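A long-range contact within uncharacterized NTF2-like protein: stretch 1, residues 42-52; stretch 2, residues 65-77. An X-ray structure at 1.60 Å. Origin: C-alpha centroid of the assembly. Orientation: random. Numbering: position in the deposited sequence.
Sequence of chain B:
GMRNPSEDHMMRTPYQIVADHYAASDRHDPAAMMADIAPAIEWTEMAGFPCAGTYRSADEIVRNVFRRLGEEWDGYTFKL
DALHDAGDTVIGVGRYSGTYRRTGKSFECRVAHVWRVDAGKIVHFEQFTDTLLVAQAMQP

Stretch 1 (42-52) EWTEMAGFPCA
Stretch 2 65-77: VFRRLGEEWDGYT

Strand 42-45 leads into two successive type I turns, Met46 to Phe49 and Phe49 to Ala52, closed by Phe49 N to Met46 O and Ala52 N to Phe49 O, each 2.9 Å. Helix 65-72 lies across from them, its axis 12.2 Å from that of the strand at closest approach, the N-to-C directions 29° apart. The backbones come nearest at Cys51 and Val65, whose CA atoms are 5.7 Å apart. Trp73 is the first residue to leave helical phi/psi (-131/143); the chain turns a corner at Asp74 and Gly75, whose positive phi (69°) favours glycine, and Tyr76 and Thr77 are in a strand. No hydrogen bond joins the stretches; the 493 Å² they bury comes mostly from side chains.

Along the strand, Trp43 and Glu45 point toward the helix while Thr44 is out of reach, the alternation expected of extended backbone. Trp43 (chi1 t, chi2 -64°) sets its CZ2 3.8 Å from CE2 of Phe66 (m, -79°), the planes oblique at 67°. Glu45 (m, m, chi3 -65°) folds back so that its OE2 accepts a hydrogen bond from Trp43 NE1 at 3.0 Å, pairing two polar groups in a buried setting; its CD lies 3.6 Å from Val65 CG1. Val65 (t) points toward stretch 1, CG2 4.3 Å from Trp43 NE1 and CG1 4.4 Å from Cys51 CB.

Phe49 leaves its backbone sideways, but chi1 t and chi2 73° carry CZ to 4.1 Å from Leu69 CD2 (Leu69 is m, t) and 3.3 Å from Tyr76 OH, near the phenylalanine ring plane. Tyr76 is t with chi2 -83°; its OH, buried by this contact, has no polar partner in the model. Cys51 (m) places SG 4.2 Å from Leu69 CD2 and 3.9 Å from Arg68 CD, apolar groups that need no polar partner here.

Arg68 is extended (t, t, t), its NE bridging to Glu72 OE1 (3.0 Å). Pro50 O sits over one guanidinium face, 3.0 Å from Arg68 NH1 but poorly angled for hydrogen bonding. Pro50, C-gamma endo, brings apolar CG to the Trp73 edge, 4.4 Å from CZ2 (Trp73 m, 85°).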

# COMPACT_ATOMS: atom_id res chain seq x y z
N GLU B 42 2.35 -13.79 10.58
CA GLU B 42 3.39 -12.81 10.26
C GLU B 42 2.68 -11.48 9.95
O GLU B 42 1.98 -11.37 8.96
CB GLU B 42 4.24 -13.31 9.09
CG GLU B 42 4.98 -14.60 9.45
CD GLU B 42 5.88 -15.12 8.34
OE1 GLU B 42 6.08 -14.41 7.32
OE2 GLU B 42 6.39 -16.25 8.50
N TRP B 43 2.82 -10.52 10.85
CA TRP B 43 2.16 -9.22 10.76
C TRP B 43 3.25 -8.16 10.61
O TRP B 43 4.03 -7.89 11.54
CB TRP B 43 1.34 -9.02 12.02
CG TRP B 43 0.65 -7.73 12.14
CD1 TRP B 43 1.23 -6.47 12.22
CD2 TRP B 43 -0.76 -7.52 12.24
NE1 TRP B 43 0.27 -5.51 12.37
CE2 TRP B 43 -0.96 -6.12 12.41
CE3 TRP B 43 -1.87 -8.37 12.26
CZ2 TRP B 43 -2.24 -5.54 12.54
CZ3 TRP B 43 -3.16 -7.77 12.37
CH2 TRP B 43 -3.31 -6.38 12.51
N THR B 44 3.32 -7.59 9.42
CA THR B 44 4.34 -6.64 9.05
C THR B 44 3.83 -5.17 8.97
O THR B 44 2.98 -4.80 8.15
CB THR B 44 5.01 -6.99 7.72
OG1 THR B 44 5.58 -8.30 7.84
CG2 THR B 44 6.06 -5.94 7.35
N GLU B 45 4.36 -4.34 9.86
CA GLU B 45 4.18 -2.89 9.83
C GLU B 45 5.32 -2.38 8.90
O GLU B 45 6.44 -2.90 8.93
CB GLU B 45 4.32 -2.30 11.22
CG GLU B 45 3.19 -2.69 12.17
CD GLU B 45 1.92 -1.99 11.88
OE1 GLU B 45 1.86 -0.77 12.03
OE2 GLU B 45 0.94 -2.66 11.56
N MSE B 46 4.97 -1.43 8.03
CA MSE B 46 5.92 -0.98 7.02
C MSE B 46 7.23 -0.44 7.58
O MSE B 46 7.24 0.20 8.61
CB MSE B 46 5.25 0.07 6.14
CG MSE B 46 6.00 0.40 4.93
SE MSE B 46 5.06 1.61 3.68
CE MSE B 46 4.84 0.52 2.06
N ALA B 47 8.34 -0.62 6.84
CA ALA B 47 9.67 -0.29 7.31
C ALA B 47 9.74 1.15 7.78
O ALA B 47 10.36 1.43 8.83
CB ALA B 47 10.67 -0.57 6.19
N GLY B 48 9.15 2.09 7.03
CA GLY B 48 9.17 3.51 7.42
C GLY B 48 8.17 3.96 8.46
O GLY B 48 8.18 5.13 8.85
N PHE B 49 7.30 3.04 8.90
CA PHE B 49 6.24 3.34 9.88
C PHE B 49 6.84 3.26 11.29
O PHE B 49 7.73 2.43 11.52
CB PHE B 49 5.08 2.37 9.70
CG PHE B 49 3.83 2.79 10.44
CD1 PHE B 49 3.05 3.85 9.98
CD2 PHE B 49 3.42 2.10 11.57
CE1 PHE B 49 1.91 4.20 10.68
CE2 PHE B 49 2.31 2.45 12.27
CZ PHE B 49 1.54 3.51 11.83
N PRO B 50 6.39 4.10 12.27
CA PRO B 50 7.04 4.03 13.59
C PRO B 50 7.04 2.66 14.25
O PRO B 50 8.02 2.27 14.90
CB PRO B 50 6.24 5.02 14.46
CG PRO B 50 5.15 5.59 13.60
CD PRO B 50 5.40 5.18 12.19
N CYS B 51 5.94 1.92 14.07
CA CYS B 51 5.81 0.55 14.55
C CYS B 51 6.45 -0.56 13.65
O CYS B 51 6.11 -1.74 13.83
CB CYS B 51 4.34 0.25 14.81
SG CYS B 51 3.69 1.40 16.05
N ALA B 52 7.27 -0.14 12.68
CA ALA B 52 7.93 -1.01 11.73
C ALA B 52 8.36 -2.33 12.34
O ALA B 52 8.97 -2.37 13.42
CB ALA B 52 9.16 -0.34 11.12
N VAL B 65 2.44 -2.96 18.53
CA VAL B 65 1.76 -2.16 17.52
C VAL B 65 0.62 -1.35 18.16
O VAL B 65 0.74 -0.16 18.33
CB VAL B 65 1.25 -3.00 16.33
CG1 VAL B 65 0.62 -2.09 15.23
CG2 VAL B 65 2.38 -3.88 15.75
N PHE B 66 -0.46 -2.01 18.55
CA PHE B 66 -1.65 -1.26 18.96
C PHE B 66 -1.45 -0.50 20.26
O PHE B 66 -1.85 0.63 20.35
CB PHE B 66 -2.84 -2.19 19.05
CG PHE B 66 -3.29 -2.66 17.71
CD1 PHE B 66 -4.06 -1.83 16.89
CD2 PHE B 66 -2.94 -3.91 17.23
CE1 PHE B 66 -4.47 -2.25 15.64
CE2 PHE B 66 -3.35 -4.34 15.98
CZ PHE B 66 -4.11 -3.50 15.18
N ARG B 67 -0.83 -1.12 21.25
CA ARG B 67 -0.57 -0.41 22.51
C ARG B 67 0.29 0.84 22.26
O ARG B 67 0.03 1.89 22.80
CB ARG B 67 0.09 -1.32 23.54
CG ARG B 67 0.53 -0.58 24.82
CD ARG B 67 1.19 -1.51 25.84
NE ARG B 67 2.48 -1.99 25.33
CZ ARG B 67 3.37 -2.65 26.04
NH1 ARG B 67 3.10 -3.01 27.27
NH2 ARG B 67 4.49 -3.02 25.46
N ARG B 68 1.36 0.70 21.46
CA ARG B 68 2.27 1.80 21.18
C ARG B 68 1.53 2.93 20.46
O ARG B 68 1.74 4.12 20.77
CB ARG B 68 3.47 1.30 20.38
CG ARG B 68 4.44 2.34 20.08
CD ARG B 68 5.70 1.80 19.40
NE ARG B 68 6.45 2.92 18.84
CZ ARG B 68 7.54 2.82 18.12
NH1 ARG B 68 8.05 1.63 17.86
NH2 ARG B 68 8.16 3.91 17.72
N LEU B 69 0.64 2.57 19.53
CA LEU B 69 -0.13 3.59 18.83
C LEU B 69 -0.95 4.41 19.84
O LEU B 69 -0.98 5.65 19.73
CB LEU B 69 -1.03 3.01 17.71
CG LEU B 69 -0.34 2.56 16.41
CD1 LEU B 69 -1.29 1.79 15.47
CD2 LEU B 69 0.28 3.76 15.74
N GLY B 70 -1.60 3.73 20.79
CA GLY B 70 -2.42 4.38 21.83
C GLY B 70 -1.61 5.26 22.72
O GLY B 70 -2.09 6.32 23.16
N GLU B 71 -0.38 4.85 23.00
CA GLU B 71 0.49 5.62 23.89
C GLU B 71 1.06 6.87 23.21
O GLU B 71 1.30 7.89 23.87
CB GLU B 71 1.66 4.79 24.40
CG GLU B 71 1.19 3.66 25.30
CD GLU B 71 2.29 2.72 25.72
OE1 GLU B 71 3.28 2.56 24.97
OE2 GLU B 71 2.12 2.12 26.80
N GLU B 72 1.34 6.80 21.90
CA GLU B 72 2.13 7.85 21.23
C GLU B 72 1.29 8.84 20.42
O GLU B 72 1.77 9.90 20.04
CB GLU B 72 3.23 7.19 20.37
CG GLU B 72 4.26 6.45 21.22
CD GLU B 72 5.41 5.83 20.44
OE1 GLU B 72 5.29 5.66 19.19
OE2 GLU B 72 6.47 5.59 21.07
N TRP B 73 0.03 8.48 20.18
CA TRP B 73 -0.92 9.24 19.35
C TRP B 73 -2.22 9.42 20.10
O TRP B 73 -2.67 8.51 20.83
CB TRP B 73 -1.22 8.49 18.05
CG TRP B 73 -0.04 8.24 17.22
CD1 TRP B 73 0.83 7.18 17.35
CD2 TRP B 73 0.48 9.06 16.19
NE1 TRP B 73 1.81 7.27 16.43
CE2 TRP B 73 1.63 8.38 15.67
CE3 TRP B 73 0.06 10.25 15.56
CZ2 TRP B 73 2.39 8.89 14.62
CZ3 TRP B 73 0.84 10.76 14.52
CH2 TRP B 73 1.99 10.07 14.06
N ASP B 74 -2.82 10.61 19.91
CA ASP B 74 -4.19 10.90 20.29
C ASP B 74 -5.11 10.65 19.10
O ASP B 74 -4.88 11.19 18.01
CB ASP B 74 -4.30 12.37 20.69
CG ASP B 74 -5.68 12.71 21.28
OD1 ASP B 74 -6.43 11.79 21.69
OD2 ASP B 74 -6.01 13.92 21.36
N GLY B 75 -6.10 9.78 19.27
CA GLY B 75 -7.12 9.60 18.27
C GLY B 75 -6.64 8.94 16.98
O GLY B 75 -7.15 9.25 15.88
N TYR B 76 -5.67 8.05 17.12
CA TYR B 76 -5.17 7.28 15.99
C TYR B 76 -6.32 6.44 15.42
O TYR B 76 -6.91 5.63 16.13
CB TYR B 76 -3.98 6.36 16.35
CG TYR B 76 -3.25 5.97 15.06
CD1 TYR B 76 -3.68 4.92 14.24
CD2 TYR B 76 -2.17 6.71 14.62
CE1 TYR B 76 -3.04 4.64 13.04
CE2 TYR B 76 -1.51 6.40 13.46
CZ TYR B 76 -1.98 5.38 12.65
OH TYR B 76 -1.30 5.10 11.48
N THR B 77 -6.63 6.66 14.15
CA THR B 77 -7.84 6.09 13.53
C THR B 77 -7.56 5.51 12.15
O THR B 77 -6.79 6.09 11.39
CB THR B 77 -8.89 7.23 13.37
OG1 THR B 77 -9.20 7.78 14.66
CG2 THR B 77 -10.19 6.72 12.75